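Local structure of putative D-lactate dehydrogenase (4ZGS) at residues A[38-43]-A[80-85]. The protein probably reduces pyruvate to D-lactate with a nicotinamide cofactor, as a member of the D-isomer specific 2-hydroxyacid dehydrogenase family. Residues are numbered along the deposited sequence; the frame is centred on the assembly and turned at random.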
loop_
_atom_site.group_PDB
_atom_site.type_symbol
_atom_site.label_atom_id
_atom_site.label_comp_id
_atom_site.label_asym_id
_atom_site.label_seq_id
_atom_site.Cartn_x
_atom_site.Cartn_y
_atom_site.Cartn_z
ATOM N N ILE A 38 -19.763 -31.534 -10.047
ATOM C CA ILE A 38 -19.418 -30.197 -10.491
ATOM C C ILE A 38 -19.175 -29.279 -9.277
ATOM O O ILE A 38 -19.958 -29.314 -8.336
ATOM C CB ILE A 38 -20.528 -29.621 -11.447
ATOM C CG1 ILE A 38 -20.172 -28.202 -11.936
ATOM C CG2 ILE A 38 -21.896 -29.624 -10.783
ATOM C CD1 ILE A 38 -20.995 -27.738 -13.165
ATOM N N CYS A 39 -18.095 -28.484 -9.294
ATOM C CA CYS A 39 -17.809 -27.520 -8.199
ATOM C C CYS A 39 -17.828 -26.065 -8.663
ATOM O O CYS A 39 -17.053 -25.656 -9.536
ATOM C CB CYS A 39 -16.449 -27.787 -7.532
ATOM S SG CYS A 39 -16.419 -29.328 -6.569
ATOM N N TYR A 40 -18.735 -25.299 -8.077
ATOM C CA TYR A 40 -18.837 -23.884 -8.349
ATOM C C TYR A 40 -17.878 -22.997 -7.543
ATOM O O TYR A 40 -17.406 -23.367 -6.468
ATOM C CB TYR A 40 -20.286 -23.475 -8.149
ATOM C CG TYR A 40 -21.145 -24.083 -9.227
ATOM C CD1 TYR A 40 -21.670 -25.353 -9.080
ATOM C CD2 TYR A 40 -21.401 -23.402 -10.404
ATOM C CE1 TYR A 40 -22.453 -25.936 -10.081
ATOM C CE2 TYR A 40 -22.184 -23.962 -11.404
ATOM C CZ TYR A 40 -22.713 -25.240 -11.243
ATOM O OH TYR A 40 -23.501 -25.821 -12.231
ATOM N N SER A 41 -17.579 -21.820 -8.073
ATOM C CA SER A 41 -16.657 -20.901 -7.387
ATOM C C SER A 41 -15.275 -21.513 -7.163
ATOM O O SER A 41 -14.729 -21.405 -6.070
ATOM C CB SER A 41 -17.221 -20.452 -6.031
ATOM O OG SER A 41 -18.466 -19.802 -6.198
ATOM N N THR A 42 -14.677 -22.099 -8.200
ATOM C CA THR A 42 -13.369 -22.685 -7.986
ATOM C C THR A 42 -12.358 -21.604 -8.241
ATOM O O THR A 42 -11.923 -21.393 -9.376
ATOM C CB THR A 42 -13.095 -23.871 -8.950
ATOM O OG1 THR A 42 -14.132 -24.852 -8.839
ATOM C CG2 THR A 42 -11.762 -24.517 -8.655
ATOM N N THR A 43 -11.877 -21.025 -7.144
ATOM C CA THR A 43 -10.878 -19.969 -7.200
ATOM C C THR A 43 -9.566 -20.664 -6.917
ATOM O O THR A 43 -9.538 -21.887 -6.795
ATOM C CB THR A 43 -11.164 -18.821 -6.196
ATOM O OG1 THR A 43 -11.479 -19.367 -4.913
ATOM C CG2 THR A 43 -12.356 -18.011 -6.641
ATOM N N ASP A 80 -24.076 -35.347 -11.046
ATOM C CA ASP A 80 -24.762 -35.936 -9.910
ATOM C C ASP A 80 -24.803 -35.081 -8.657
ATOM O O ASP A 80 -25.823 -35.016 -7.970
ATOM C CB ASP A 80 -24.102 -37.274 -9.615
ATOM C CG ASP A 80 -24.160 -38.192 -10.813
ATOM O OD1 ASP A 80 -25.281 -38.454 -11.301
ATOM O OD2 ASP A 80 -23.084 -38.609 -11.290
ATOM N N VAL A 81 -23.684 -34.419 -8.376
ATOM C CA VAL A 81 -23.537 -33.626 -7.164
ATOM C C VAL A 81 -22.861 -32.304 -7.463
ATOM O O VAL A 81 -21.868 -32.240 -8.203
ATOM C CB VAL A 81 -22.746 -34.389 -6.068
ATOM C CG1 VAL A 81 -21.579 -35.131 -6.673
ATOM C CG2 VAL A 81 -22.292 -33.443 -4.961
ATOM N N ALA A 82 -23.429 -31.243 -6.904
ATOM C CA ALA A 82 -22.881 -29.903 -7.067
ATOM C C ALA A 82 -22.169 -29.492 -5.776
ATOM O O ALA A 82 -22.764 -29.525 -4.703
ATOM C CB ALA A 82 -23.995 -28.902 -7.431
ATOM N N VAL A 83 -20.887 -29.153 -5.864
ATOM C CA VAL A 83 -20.210 -28.641 -4.686
ATOM C C VAL A 83 -20.181 -27.115 -4.684
ATOM O O VAL A 83 -19.649 -26.467 -5.594
ATOM C CB VAL A 83 -18.788 -29.176 -4.556
ATOM C CG1 VAL A 83 -18.192 -28.681 -3.242
ATOM C CG2 VAL A 83 -18.788 -30.698 -4.573
ATOM N N LEU A 84 -20.712 -26.565 -3.599
ATOM C CA LEU A 84 -21.009 -25.151 -3.458
ATOM C C LEU A 84 -20.367 -24.602 -2.190
ATOM O O LEU A 84 -19.989 -25.347 -1.290
ATOM C CB LEU A 84 -22.525 -24.930 -3.378
ATOM C CG LEU A 84 -23.444 -24.970 -4.594
ATOM C CD1 LEU A 84 -23.038 -26.080 -5.527
ATOM C CD2 LEU A 84 -24.882 -25.158 -4.131
ATOM N N PHE A 85 -20.284 -23.283 -2.121
ATOM C CA PHE A 85 -19.678 -22.581 -1.013
ATOM C C PHE A 85 -20.670 -21.510 -0.598
ATOM O O PHE A 85 -21.745 -21.391 -1.202
ATOM C CB PHE A 85 -18.311 -22.016 -1.406
ATOM C CG PHE A 85 -17.512 -21.469 -0.256
ATOM C CD1 PHE A 85 -17.328 -22.211 0.911
ATOM C CD2 PHE A 85 -16.912 -20.211 -0.358
ATOM C CE1 PHE A 85 -16.588 -21.703 1.975
ATOM C CE2 PHE A 85 -16.165 -19.699 0.687
ATOM C CZ PHE A 85 -15.999 -20.450 1.864
#
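I38 and C39 pair with A82 and V83 as parallel neighbours, joining strands 36-39 and 81-84 in the five-stranded sheet of the smaller, Rossmann-like domain, which in this family is the substrate-binding (catalytic) domain. In the 2-1-3-4-5 order the chain passes from strand 36-39 through helix 44-57 to the outermost strand 60-63, then returns to the other flank of strand 36-39, so strands 36-39 and 81-84 are both interior.

Three backbone bonds stitch the pair, and they exemplify how parallel strands are bonded, one residue reaching the two that flank its partner. I38, opposite A82, gives its N-H to V81 O at 2.9 Å and receives V83 N on its own O, so that it bonds to strand 81-84 through both its N-H and its C=O. Y40 N then reaches V83 O at 2.9 Å, carrying the pairing one residue past the end of the strand. CA-H...O contacts supplement these bonds: A82 CA lies 3.2 Å from I38 O, and C39 CA approaches V83 O.

Apolar contacts divide between the faces of the sheet. I38 CG2 meets A82 CB at 4.0 Å, while I38 CG1, anti to the backbone N (chi1 -180°), leads away from A82. On this same side the Y40 ring brings its edge toward A82 CB, with CE1 at 4.3 Å, and its hydroxyl hydrogen-bonds T72 O. The Y40 and L84 side chains run alongside one another in a common direction, and Y40 CD1 meets L84 CD1 at 3.9 Å. C39 and V83 share the other face, where C39 also touches M54 of helix 44-57, and C39 SG sits against the branched side chain of V83, 3.4 Å from V83 CG2.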